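Local coordinates for Crh-like protein 5 (Neosartorya fumigata, PDB 6IBU), which cuts chitin chains and transfers them to 1,6-beta-glucan or to other chitin, cross-linking the polysaccharides of the fungal cell wall and septa, at residues G48-V53 with T213-S218; D58-D63 with L183-G188; L91-L96 with P175-R180; E98-V103 with N114-G119. All blocks are in the same frame, centred on the assembly; numbering follows the deposited sequence.

Interaction 1 of 4, residues G48-V53 with T213-S218; sequences GAEFTV and TMYVKS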
loop_
_atom_site.group_PDB
_atom_site.type_symbol
_atom_site.label_atom_id
_atom_site.label_comp_id
_atom_site.label_asym_id
_atom_site.label_seq_id
_atom_site.Cartn_x
_atom_site.Cartn_y
_atom_site.Cartn_z
ATOM N N GLY A 48 5.049 3.444 17.239
ATOM C CA GLY A 48 4.092 3.956 16.244
ATOM C C GLY A 48 2.835 3.113 16.180
ATOM O O GLY A 48 2.517 2.442 17.173
ATOM N N ALA A 49 2.150 3.139 15.033
ATOM C CA ALA A 49 0.911 2.375 14.767
ATOM C C ALA A 49 1.278 0.894 14.743
ATOM O O ALA A 49 2.324 0.542 14.172
ATOM C CB ALA A 49 0.275 2.832 13.474
ATOM N N GLU A 50 0.486 0.076 15.424
ATOM C CA GLU A 50 0.740 -1.371 15.610
ATOM C C GLU A 50 -0.336 -2.131 14.861
ATOM O O GLU A 50 -1.509 -1.842 15.050
ATOM C CB GLU A 50 0.715 -1.731 17.087
ATOM C CG GLU A 50 1.678 -0.893 17.899
ATOM C CD GLU A 50 1.739 -1.265 19.372
ATOM O OE1 GLU A 50 1.259 -2.371 19.736
ATOM O OE2 GLU A 50 2.276 -0.443 20.148
ATOM N N PHE A 51 0.064 -3.037 13.996
ATOM C CA PHE A 51 -0.870 -3.870 13.223
ATOM C C PHE A 51 -0.632 -5.306 13.672
ATOM O O PHE A 51 0.356 -5.939 13.239
ATOM C CB PHE A 51 -0.621 -3.634 11.738
ATOM C CG PHE A 51 -0.762 -2.203 11.301
ATOM C CD1 PHE A 51 0.273 -1.300 11.474
ATOM C CD2 PHE A 51 -1.930 -1.778 10.683
ATOM C CE1 PHE A 51 0.146 0.003 11.032
ATOM C CE2 PHE A 51 -2.043 -0.482 10.216
ATOM C CZ PHE A 51 -1.001 0.408 10.390
ATOM N N THR A 52 -1.455 -5.787 14.593
ATOM C CA THR A 52 -1.235 -7.104 15.233
ATOM C C THR A 52 -2.152 -8.139 14.600
ATOM O O THR A 52 -3.345 -7.912 14.541
ATOM C CB THR A 52 -1.443 -7.042 16.743
ATOM O OG1 THR A 52 -0.396 -6.167 17.142
ATOM C CG2 THR A 52 -1.353 -8.405 17.386
ATOM N N VAL A 53 -1.583 -9.239 14.142
ATOM C CA VAL A 53 -2.353 -10.472 13.825
ATOM C C VAL A 53 -2.249 -11.405 15.044
ATOM O O VAL A 53 -1.135 -11.907 15.301
ATOM C CB VAL A 53 -1.788 -11.081 12.538
ATOM C CG1 VAL A 53 -2.428 -12.415 12.230
ATOM C CG2 VAL A 53 -1.954 -10.112 11.377
ATOM N N THR A 213 3.205 -8.592 15.015
ATOM C CA THR A 213 2.925 -7.144 14.910
ATOM C C THR A 213 3.846 -6.479 13.896
ATOM O O THR A 213 5.071 -6.571 14.027
ATOM C CB THR A 213 2.968 -6.459 16.276
ATOM O OG1 THR A 213 2.045 -7.140 17.132
ATOM C CG2 THR A 213 2.588 -5.002 16.153
ATOM N N MET A 214 3.239 -5.783 12.947
ATOM C CA MET A 214 3.917 -4.835 12.025
ATOM C C MET A 214 3.855 -3.453 12.688
ATOM O O MET A 214 2.839 -3.136 13.310
ATOM C CB MET A 214 3.209 -4.864 10.663
ATOM C CG MET A 214 3.205 -3.549 9.884
ATOM S SD MET A 214 2.093 -3.681 8.428
ATOM C CE MET A 214 2.111 -1.984 7.875
ATOM N N TYR A 215 4.921 -2.680 12.605
ATOM C CA TYR A 215 4.961 -1.304 13.165
ATOM C C TYR A 215 5.208 -0.297 12.052
ATOM O O TYR A 215 6.148 -0.458 11.269
ATOM C CB TYR A 215 6.056 -1.172 14.221
ATOM C CG TYR A 215 5.857 -2.066 15.414
ATOM C CD1 TYR A 215 6.347 -3.362 15.413
ATOM C CD2 TYR A 215 5.228 -1.599 16.567
ATOM C CE1 TYR A 215 6.196 -4.188 16.515
ATOM C CE2 TYR A 215 5.074 -2.413 17.682
ATOM C CZ TYR A 215 5.563 -3.710 17.649
ATOM O OH TYR A 215 5.413 -4.549 18.708
ATOM N N VAL A 216 4.398 0.745 12.024
ATOM C CA VAL A 216 4.628 1.914 11.128
ATOM C C VAL A 216 4.914 3.126 12.012
ATOM O O VAL A 216 4.024 3.550 12.726
ATOM C CB VAL A 216 3.430 2.128 10.186
ATOM C CG1 VAL A 216 3.565 3.454 9.443
ATOM C CG2 VAL A 216 3.277 0.953 9.222
ATOM N N LYS A 217 6.123 3.658 12.001
ATOM C CA LYS A 217 6.383 4.796 12.909
ATOM C C LYS A 217 6.118 6.116 12.193
ATOM O O LYS A 217 5.713 7.044 12.896
ATOM C CB LYS A 217 7.683 4.710 13.712
ATOM C CG LYS A 217 8.989 4.474 13.004
ATOM C CD LYS A 217 10.022 3.958 14.012
ATOM C CE LYS A 217 11.345 4.712 13.974
ATOM N NZ LYS A 217 12.055 4.643 15.276
ATOM N N SER A 218 6.224 6.208 10.874
ATOM C CA SER A 218 5.947 7.491 10.183
ATOM C C SER A 218 5.478 7.293 8.743
ATOM O O SER A 218 5.772 6.244 8.127
ATOM C CB SER A 218 7.125 8.441 10.266
ATOM O OG SER A 218 8.167 8.069 9.386
#
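The ring of F51 overlaps the side chain of M214, its pair on the neighbouring antiparallel strand. M214 CE sits over one face of the ring, offset toward the rim, 4.1 Å from F51 CD1, and M214 SD is 4.7 Å from the F51 ring centroid. The sulfur stands 32° off the ring normal, an oblique Met-aromatic contact. F51 CE1 meets V216 CG2 at 3.7 Å; with A49 these residues make the apolar face of the strand pair. On the reverse face, T52 OG1 and T213 OG1 form a hydrogen bond of 2.6 Å, with either hydroxyl a possible donor. E50 and Y215 run side by side there, with E50 CG 3.7 Å from Y215 CE2. E50 CG is anti to its carbonyl carbon (chi1 -55°), which brings it alongside the ring.

A49 pairs with V216, and F51 with M214, through two hydrogen bonds each. The F51 N to M214 O bond, 2.9 Å long, is nearly straight, whereas A49 N to V216 O is bent, at 136°. The positive phi of G48 favours glycine, and its CA approaches V216 O to 3.5 Å, leaving no room for a side chain.

L183 of strand 179-187 touches both F51 and V216, so the apolar face packs against the other sheet. A two-sided antiparallel ladder, one face polar and one buried, is characteristic of the beta-sandwich (jelly-roll) fold of GH16.

Interaction 2 of 4, residues D58-D63 with L183-G188; sequences DAPTID and LGSWAG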
loop_
_atom_site.group_PDB
_atom_site.type_symbol
_atom_site.label_atom_id
_atom_site.label_comp_id
_atom_site.label_asym_id
_atom_site.label_seq_id
_atom_site.Cartn_x
_atom_site.Cartn_y
_atom_site.Cartn_z
ATOM N N ASP A 58 -8.019 -11.546 11.986
ATOM C CA ASP A 58 -7.321 -10.277 12.345
ATOM C C ASP A 58 -6.619 -9.708 11.109
ATOM O O ASP A 58 -5.711 -10.367 10.579
ATOM C CB ASP A 58 -6.271 -10.440 13.447
ATOM C CG ASP A 58 -6.840 -10.326 14.848
ATOM O OD1 ASP A 58 -8.091 -10.276 14.963
ATOM O OD2 ASP A 58 -6.028 -10.296 15.818
ATOM N N ALA A 59 -7.056 -8.537 10.661
ATOM C CA ALA A 59 -6.526 -7.835 9.479
ATOM C C ALA A 59 -6.575 -6.340 9.768
ATOM O O ALA A 59 -7.233 -5.566 9.076
ATOM C CB ALA A 59 -7.336 -8.216 8.270
ATOM N N PRO A 60 -5.879 -5.882 10.816
ATOM C CA PRO A 60 -5.859 -4.461 11.142
ATOM C C PRO A 60 -5.328 -3.622 9.969
ATOM O O PRO A 60 -4.317 -3.962 9.408
ATOM C CB PRO A 60 -4.913 -4.365 12.346
ATOM C CG PRO A 60 -4.087 -5.634 12.259
ATOM C CD PRO A 60 -5.033 -6.679 11.702
ATOM N N THR A 61 -6.054 -2.562 9.628
ATOM C CA THR A 61 -5.778 -1.709 8.451
ATOM C C THR A 61 -6.075 -0.250 8.773
ATOM O O THR A 61 -7.029 0.001 9.501
ATOM C CB THR A 61 -6.634 -2.128 7.253
ATOM O OG1 THR A 61 -6.625 -3.546 7.153
ATOM C CG2 THR A 61 -6.115 -1.559 5.957
ATOM N N ILE A 62 -5.295 0.666 8.210
ATOM C CA ILE A 62 -5.641 2.108 8.177
ATOM C C ILE A 62 -5.550 2.575 6.727
ATOM O O ILE A 62 -4.654 2.114 6.011
ATOM C CB ILE A 62 -4.753 2.932 9.129
ATOM C CG1 ILE A 62 -3.269 2.868 8.770
ATOM C CG2 ILE A 62 -4.987 2.516 10.576
ATOM C CD1 ILE A 62 -2.445 3.890 9.532
ATOM N N ASP A 63 -6.514 3.393 6.305
ATOM C CA ASP A 63 -6.551 4.085 4.995
ATOM C C ASP A 63 -6.490 5.592 5.241
ATOM O O ASP A 63 -7.137 6.058 6.199
ATOM C CB ASP A 63 -7.868 3.839 4.272
ATOM C CG ASP A 63 -8.043 2.448 3.722
ATOM O OD1 ASP A 63 -7.029 1.747 3.602
ATOM O OD2 ASP A 63 -9.197 2.096 3.396
ATOM N N LEU A 183 -2.362 0.894 4.987
ATOM C CA LEU A 183 -1.330 0.148 5.739
ATOM C C LEU A 183 -2.038 -0.973 6.478
ATOM O O LEU A 183 -3.087 -0.711 7.076
ATOM C CB LEU A 183 -0.633 1.085 6.715
ATOM C CG LEU A 183 0.112 2.239 6.071
ATOM C CD1 LEU A 183 0.515 3.256 7.118
ATOM C CD2 LEU A 183 1.325 1.714 5.321
ATOM N N GLY A 184 -1.440 -2.155 6.500
ATOM C CA GLY A 184 -2.055 -3.258 7.251
ATOM C C GLY A 184 -1.222 -4.510 7.281
ATOM O O GLY A 184 -0.318 -4.685 6.455
ATOM N N SER A 185 -1.581 -5.375 8.212
ATOM C CA SER A 185 -1.042 -6.743 8.341
ATOM C C SER A 185 -2.233 -7.681 8.316
ATOM O O SER A 185 -3.318 -7.246 8.662
ATOM C CB SER A 185 -0.217 -6.893 9.584
ATOM O OG SER A 185 -1.034 -6.689 10.737
ATOM N N TRP A 186 -2.004 -8.914 7.895
ATOM C CA TRP A 186 -3.049 -9.945 7.750
ATOM C C TRP A 186 -2.385 -11.305 7.564
ATOM O O TRP A 186 -1.206 -11.350 7.235
ATOM C CB TRP A 186 -3.951 -9.613 6.568
ATOM C CG TRP A 186 -3.228 -9.352 5.290
ATOM C CD1 TRP A 186 -2.521 -8.231 4.971
ATOM C CD2 TRP A 186 -3.207 -10.188 4.124
ATOM N NE1 TRP A 186 -2.045 -8.321 3.694
ATOM C CE2 TRP A 186 -2.461 -9.499 3.143
ATOM C CE3 TRP A 186 -3.766 -11.431 3.799
ATOM C CZ2 TRP A 186 -2.227 -10.025 1.879
ATOM C CZ3 TRP A 186 -3.534 -11.958 2.548
ATOM C CH2 TRP A 186 -2.781 -11.257 1.600
ATOM N N ALA A 187 -3.143 -12.371 7.748
ATOM C CA ALA A 187 -2.619 -13.741 7.600
ATOM C C ALA A 187 -2.843 -14.190 6.162
ATOM O O ALA A 187 -3.936 -14.623 5.866
ATOM C CB ALA A 187 -3.289 -14.647 8.591
ATOM N N GLY A 188 -1.834 -14.082 5.302
ATOM C CA GLY A 188 -1.858 -14.704 3.969
ATOM C C GLY A 188 -1.982 -16.203 4.125
ATOM O O GLY A 188 -2.560 -16.848 3.262
HETATM O O HOH W 1 -5.935 -11.990 8.602
HETATM O O HOH W 2 -4.807 -5.881 6.556
#
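This is an antiparallel backbone pairing near one side of the seven-stranded sheet that carries the chitin site, where strand 61-64 lies between strands 35-39 and 179-187. The evidence is the reciprocal pair I62 with L183: I62 N to L183 O and L183 N to I62 O are both 2.8 Å, each nearly along the C=O axis. T61 and G184 follow as a non-hydrogen-bonded pair, their CA atoms 4.2 Å apart, and then the ladder weakens. S185 N reaches P60 O at 3.3 Å, a weak bond. Beside that step a water donates to both T61 OG1 and S185 O; beyond it another donates to D58 O and accepts from A187 N. T61 OG1 in turn donates to A59 O from above the carbonyl plane.

Apolar contacts lie on the inner face. I62 CG1 meets L183 CB at 3.8 Å, and their CD1 atoms also touch; F51 packs on both residues. Separately, P60 CG rests 3.6 Å from S185 OG, which bonds weakly to F51 O.

Of the side chain of chitin-binding W186, CB makes the contact with A59, 4.0 Å from A59 CB. W186 CG lies between the backbone N and the carbonyl carbon (chi1 52°), and the indole leads away from A59 to S88, whose OG is hydrogen-bonded to NE1. Main-chain bonds and water thus hold the strand that bears W186, while the S88 bond probably helps orient its indole.

Interaction 3 of 4, residues L91-L96 with P175-R180; sequences LESDDL and PQTPMR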
loop_
_atom_site.group_PDB
_atom_site.type_symbol
_atom_site.label_atom_id
_atom_site.label_comp_id
_atom_site.label_asym_id
_atom_site.label_seq_id
_atom_site.Cartn_x
_atom_site.Cartn_y
_atom_site.Cartn_z
ATOM N N LEU A 91 -0.665 1.605 -2.261
ATOM C CA LEU A 91 -1.330 2.749 -2.916
ATOM C C LEU A 91 -2.401 2.165 -3.817
ATOM O O LEU A 91 -2.078 1.251 -4.583
ATOM C CB LEU A 91 -0.313 3.561 -3.704
ATOM C CG LEU A 91 0.746 4.229 -2.852
ATOM C CD1 LEU A 91 1.714 5.015 -3.722
ATOM C CD2 LEU A 91 0.091 5.118 -1.815
ATOM N N GLU A 92 -3.640 2.628 -3.682
ATOM C CA GLU A 92 -4.760 2.036 -4.440
ATOM C C GLU A 92 -5.722 3.133 -4.877
ATOM O O GLU A 92 -6.100 3.968 -4.036
ATOM C CB GLU A 92 -5.485 0.976 -3.615
ATOM C CG GLU A 92 -6.584 0.278 -4.392
ATOM C CD GLU A 92 -7.184 -0.923 -3.680
ATOM O OE1 GLU A 92 -7.738 -0.721 -2.571
ATOM O OE2 GLU A 92 -7.057 -2.066 -4.212
ATOM N N SER A 93 -6.162 3.049 -6.129
ATOM C CA SER A 93 -7.184 3.940 -6.703
ATOM C C SER A 93 -8.541 3.236 -6.687
ATOM O O SER A 93 -8.604 2.003 -6.527
ATOM C CB SER A 93 -6.802 4.356 -8.088
ATOM O OG SER A 93 -7.324 3.454 -9.050
ATOM N N ASP A 94 -9.595 4.017 -6.889
ATOM C CA ASP A 94 -10.985 3.538 -7.045
ATOM C C ASP A 94 -11.145 2.711 -8.341
ATOM O O ASP A 94 -12.079 1.890 -8.315
ATOM C CB ASP A 94 -11.944 4.720 -6.888
ATOM C CG ASP A 94 -12.136 5.157 -5.439
ATOM O OD1 ASP A 94 -11.419 4.629 -4.550
ATOM O OD2 ASP A 94 -12.969 6.055 -5.213
ATOM N N ASP A 95 -10.284 2.818 -9.390
ATOM C CA ASP A 95 -10.354 1.892 -10.570
ATOM C C ASP A 95 -9.364 0.738 -10.397
ATOM O O ASP A 95 -9.221 -0.084 -11.268
ATOM C CB ASP A 95 -10.220 2.554 -11.949
ATOM C CG ASP A 95 -8.870 3.154 -12.302
ATOM O OD1 ASP A 95 -7.909 2.974 -11.548
ATOM O OD2 ASP A 95 -8.800 3.822 -13.352
ATOM N N LEU A 96 -8.820 0.605 -9.202
ATOM C CA LEU A 96 -7.944 -0.531 -8.818
ATOM C C LEU A 96 -6.607 -0.429 -9.561
ATOM O O LEU A 96 -5.992 -1.443 -9.734
ATOM C CB LEU A 96 -8.653 -1.859 -9.083
ATOM C CG LEU A 96 -9.924 -2.014 -8.261
ATOM C CD1 LEU A 96 -10.576 -3.373 -8.521
ATOM C CD2 LEU A 96 -9.593 -1.838 -6.769
ATOM N N PRO A 175 -0.289 2.631 -13.216
ATOM C CA PRO A 175 -1.088 3.279 -12.173
ATOM C C PRO A 175 -1.095 4.795 -12.391
ATOM O O PRO A 175 -0.049 5.348 -12.448
ATOM C CB PRO A 175 -0.373 2.911 -10.876
ATOM C CG PRO A 175 0.355 1.634 -11.222
ATOM C CD PRO A 175 0.794 1.819 -12.662
ATOM N N GLN A 176 -2.255 5.412 -12.604
ATOM C CA GLN A 176 -2.288 6.826 -13.040
ATOM C C GLN A 176 -3.598 7.484 -12.641
ATOM O O GLN A 176 -3.972 8.453 -13.284
ATOM C CB GLN A 176 -2.105 6.937 -14.552
ATOM C CG GLN A 176 -3.176 6.211 -15.355
ATOM C CD GLN A 176 -2.815 6.209 -16.824
ATOM O OE1 GLN A 176 -3.001 7.202 -17.530
ATOM N NE2 GLN A 176 -2.289 5.094 -17.298
ATOM N N THR A 177 -4.258 6.983 -11.611
ATOM C CA THR A 177 -5.480 7.610 -11.068
ATOM C C THR A 177 -5.203 7.928 -9.608
ATOM O O THR A 177 -4.271 7.388 -9.041
ATOM C CB THR A 177 -6.678 6.695 -11.281
ATOM O OG1 THR A 177 -6.379 5.415 -10.728
ATOM C CG2 THR A 177 -7.036 6.553 -12.740
ATOM N N PRO A 178 -5.996 8.815 -8.979
ATOM C CA PRO A 178 -5.695 9.272 -7.629
ATOM C C PRO A 178 -5.763 8.052 -6.706
ATOM O O PRO A 178 -6.686 7.265 -6.810
ATOM C CB PRO A 178 -6.801 10.274 -7.284
ATOM C CG PRO A 178 -7.485 10.565 -8.631
ATOM C CD PRO A 178 -7.266 9.346 -9.492
ATOM N N MET A 179 -4.803 7.950 -5.807
ATOM C CA MET A 179 -4.667 6.759 -4.958
ATOM C C MET A 179 -4.644 7.163 -3.497
ATOM O O MET A 179 -4.185 8.244 -3.187
ATOM C CB MET A 179 -3.390 5.991 -5.301
ATOM C CG MET A 179 -3.535 5.239 -6.595
ATOM S SD MET A 179 -2.243 4.045 -6.905
ATOM C CE MET A 179 -0.819 5.110 -7.082
ATOM N N ARG A 180 -5.115 6.267 -2.644
ATOM C CA ARG A 180 -4.998 6.457 -1.191
ATOM C C ARG A 180 -3.965 5.460 -0.673
ATOM O O ARG A 180 -3.578 4.545 -1.400
ATOM C CB ARG A 180 -6.381 6.393 -0.556
ATOM C CG ARG A 180 -7.018 5.021 -0.524
ATOM C CD ARG A 180 -7.828 4.930 0.739
ATOM N NE ARG A 180 -9.241 5.012 0.432
ATOM C CZ ARG A 180 -10.163 5.673 1.128
ATOM N NH1 ARG A 180 -9.859 6.343 2.231
ATOM N NH2 ARG A 180 -11.411 5.652 0.701
HETATM O O HOH W 3 -9.115 6.870 -7.159
#
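E92 and R180 form an antiparallel hydrogen-bonded pair, with E92 N to R180 O at 3.0 Å and R180 N to E92 O at 2.9 Å; beyond the close approach of S93 and M179, their CA atoms 4.2 Å apart, a type I turn from S93 to L96 carries the chain away. M179 fills the side of the pair near L91. Its CG is anti to its carbonyl carbon (chi1 -75°) and lies 3.5 Å from S93 N, while the bend at chi3 (-65°) brings CE to 3.8 Å from L91 CB. At the turn, D95 and T177 reach toward each other tip to tip, T177 CG2 lying 3.3 Å from D95 OD2. S93 OG donates to D95 OD1 at 2.6 Å, from above the carboxylate plane. A water lies between D94 N and P178 O, with a very short arm to the latter.

The carboxylate of E92 turns from R180 to a salt bridge with the chitin-binding R182, and R180 bonds to the carbonyl of T64. The pair joins strands 85-93 and 179-187, central neighbours in the seven-stranded sheet. I144 touches L91 and W146 touches M179, both from strand 140-146 of the other sheet, while Y230 and Y232 of strand 229-232 touch P178.

Interaction 4 of 4, residues E98-V103 with N114-G119; sequences EVDWEV and NYFGKG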
loop_
_atom_site.group_PDB
_atom_site.type_symbol
_atom_site.label_atom_id
_atom_site.label_comp_id
_atom_site.label_asym_id
_atom_site.label_seq_id
_atom_site.Cartn_x
_atom_site.Cartn_y
_atom_site.Cartn_z
ATOM N N GLU A 98 -2.864 0.282 -8.723
ATOM C CA GLU A 98 -2.322 -0.132 -7.433
ATOM C C GLU A 98 -0.817 -0.290 -7.503
ATOM O O GLU A 98 -0.334 -0.821 -8.469
ATOM C CB GLU A 98 -2.963 -1.449 -7.049
ATOM C CG GLU A 98 -3.047 -1.624 -5.564
ATOM C CD GLU A 98 -2.244 -2.807 -5.067
ATOM O OE1 GLU A 98 -2.833 -3.654 -4.349
ATOM O OE2 GLU A 98 -1.038 -2.910 -5.416
ATOM N N VAL A 99 -0.143 0.144 -6.450
ATOM C CA VAL A 99 1.311 -0.035 -6.228
ATOM C C VAL A 99 1.453 -0.489 -4.780
ATOM O O VAL A 99 0.818 0.129 -3.903
ATOM C CB VAL A 99 2.074 1.273 -6.489
ATOM C CG1 VAL A 99 3.539 1.123 -6.155
ATOM C CG2 VAL A 99 1.883 1.741 -7.920
ATOM N N ASP A 100 2.261 -1.506 -4.522
ATOM C CA ASP A 100 2.369 -1.998 -3.140
ATOM C C ASP A 100 3.745 -2.584 -2.842
ATOM O O ASP A 100 4.537 -2.888 -3.779
ATOM C CB ASP A 100 1.239 -2.964 -2.799
ATOM C CG ASP A 100 1.326 -4.298 -3.487
ATOM O OD1 ASP A 100 2.208 -5.081 -3.121
ATOM O OD2 ASP A 100 0.463 -4.576 -4.367
ATOM N N TRP A 101 3.990 -2.657 -1.534
ATOM C CA TRP A 101 5.049 -3.445 -0.871
ATOM C C TRP A 101 4.362 -4.578 -0.112
ATOM O O TRP A 101 3.308 -4.324 0.469
ATOM C CB TRP A 101 5.842 -2.559 0.093
ATOM C CG TRP A 101 6.536 -1.348 -0.448
ATOM C CD1 TRP A 101 6.098 -0.060 -0.420
ATOM C CD2 TRP A 101 7.880 -1.290 -0.955
ATOM N NE1 TRP A 101 7.043 0.788 -0.924
ATOM C CE2 TRP A 101 8.160 0.063 -1.249
ATOM C CE3 TRP A 101 8.856 -2.249 -1.224
ATOM C CZ2 TRP A 101 9.388 0.469 -1.783
ATOM C CZ3 TRP A 101 10.065 -1.852 -1.747
ATOM C CH2 TRP A 101 10.329 -0.509 -2.009
ATOM N N GLU A 102 4.900 -5.793 -0.153
ATOM C CA GLU A 102 4.431 -6.900 0.719
ATOM C C GLU A 102 5.646 -7.496 1.423
ATOM O O GLU A 102 6.557 -7.911 0.738
ATOM C CB GLU A 102 3.716 -7.986 -0.081
ATOM C CG GLU A 102 2.590 -7.474 -0.962
ATOM C CD GLU A 102 1.396 -6.937 -0.189
ATOM O OE1 GLU A 102 1.032 -7.521 0.839
ATOM O OE2 GLU A 102 0.849 -5.911 -0.600
ATOM N N VAL A 103 5.662 -7.538 2.748
ATOM C CA VAL A 103 6.653 -8.362 3.487
ATOM C C VAL A 103 5.951 -9.635 3.981
ATOM O O VAL A 103 4.791 -9.577 4.378
ATOM C CB VAL A 103 7.316 -7.571 4.630
ATOM C CG1 VAL A 103 8.295 -8.434 5.395
ATOM C CG2 VAL A 103 8.020 -6.330 4.114
ATOM N N ASN A 114 5.033 -4.749 -6.143
ATOM C CA ASN A 114 3.918 -5.153 -7.018
ATOM C C ASN A 114 3.151 -3.951 -7.540
ATOM O O ASN A 114 3.187 -2.885 -6.926
ATOM C CB ASN A 114 2.953 -6.037 -6.258
ATOM C CG ASN A 114 2.719 -7.315 -7.011
ATOM O OD1 ASN A 114 2.186 -7.311 -8.114
ATOM N ND2 ASN A 114 3.183 -8.403 -6.425
ATOM N N TYR A 115 2.443 -4.152 -8.631
ATOM C CA TYR A 115 1.509 -3.137 -9.151
ATOM C C TYR A 115 0.434 -3.869 -9.941
ATOM O O TYR A 115 0.678 -4.998 -10.389
ATOM C CB TYR A 115 2.259 -2.092 -9.973
ATOM C CG TYR A 115 2.508 -2.505 -11.397
ATOM C CD1 TYR A 115 3.594 -3.292 -11.737
ATOM C CD2 TYR A 115 1.621 -2.141 -12.389
ATOM C CE1 TYR A 115 3.804 -3.684 -13.044
ATOM C CE2 TYR A 115 1.821 -2.508 -13.707
ATOM C CZ TYR A 115 2.921 -3.274 -14.029
ATOM O OH TYR A 115 3.111 -3.653 -15.313
ATOM N N PHE A 116 -0.727 -3.230 -10.031
ATOM C CA PHE A 116 -1.866 -3.589 -10.906
ATOM C C PHE A 116 -2.270 -2.313 -11.637
ATOM O O PHE A 116 -2.199 -1.225 -11.045
ATOM C CB PHE A 116 -3.032 -4.152 -10.089
ATOM C CG PHE A 116 -2.654 -5.403 -9.342
ATOM C CD1 PHE A 116 -2.662 -6.626 -9.989
ATOM C CD2 PHE A 116 -2.207 -5.354 -8.029
ATOM C CE1 PHE A 116 -2.338 -7.790 -9.307
ATOM C CE2 PHE A 116 -1.812 -6.510 -7.372
ATOM C CZ PHE A 116 -1.886 -7.728 -8.007
ATOM N N GLY A 117 -2.640 -2.459 -12.901
ATOM C CA GLY A 117 -3.393 -1.453 -13.666
ATOM C C GLY A 117 -4.847 -1.861 -13.735
ATOM O O GLY A 117 -5.121 -2.967 -14.188
ATOM N N LYS A 118 -5.749 -1.010 -13.257
ATOM C CA LYS A 118 -7.218 -1.151 -13.474
ATOM C C LYS A 118 -7.706 -2.529 -13.017
ATOM O O LYS A 118 -8.632 -3.066 -13.665
ATOM C CB LYS A 118 -7.573 -0.944 -14.948
ATOM C CG LYS A 118 -7.098 0.383 -15.498
ATOM C CD LYS A 118 -7.544 0.640 -16.894
ATOM C CE LYS A 118 -7.265 2.058 -17.334
ATOM N NZ LYS A 118 -5.836 2.292 -17.646
ATOM N N GLY A 119 -7.131 -3.068 -11.940
ATOM C CA GLY A 119 -7.605 -4.310 -11.305
ATOM C C GLY A 119 -7.273 -5.527 -12.143
ATOM O O GLY A 119 -7.818 -6.604 -11.864
#
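E98, the probable nucleophile, lies side by side with F116, its OE2 at the edge of the ring and 3.8 Å from CD2 of F116. The carboxylate and ring planes are 87° apart, so the acid meets the ring's rim with its own plane almost perpendicular to it. E98 CG is anti to the backbone N (chi1 -151°), beside the carbonyl carbon, and the bend at chi2 turns CD to the ring edge. D100 flanks N114 on the same face: OD1 of D100 is 3.4 Å from N114 CB, with the carboxylate and amide planes 27° apart. The two carboxylates lie close together, E98 OE2 being 2.5 Å from D100 OD2.

The ladder registers E98 opposite F116, and D100 opposite N114, each through two hydrogen bonds; D100 N to N114 O is 2.9 Å, and F116 N to E98 O is 2.9 Å. Alternation along the strand puts E98 and D100 on one face, and V99 with Y115 on the other, where Y115 CB rests 3.3 Å from E98 O.

Further out, S88 hydrogen-bonds the chitin-binding E102, probably the proton donor, and V90 touches both E98 and D100. The hairpin of strands 98-105 and 110-116 lies between strands 85-93 and 128-131 of the seven-stranded sheet, and on its V99 side I144 of strand 140-146 packs against V99 and W101.

Interactions 2, 3 and 4 are buried contacts of one seven-stranded sheet, whereas interaction 1 lies in the opposing sheet and is only partly buried. Strand 179-187 serves both interaction 2 and interaction 3, whose centres are about 18 Å apart. Interactions 3 and 4 adjoin through neighbouring strands, with L91 N 2.7 Å from V99 O. Interaction 1 meets interaction 2 across the sandwich, where F51 O and S185 OG are 3.0 Å apart. Chemistry follows place: apolar side chains fill the space between sheets in interaction 1, water completes the ladder in interaction 2, hydroxyl and carboxylate groups gather at the turn of interaction 3, and closely spaced acids mark the probable catalytic face in interaction 4.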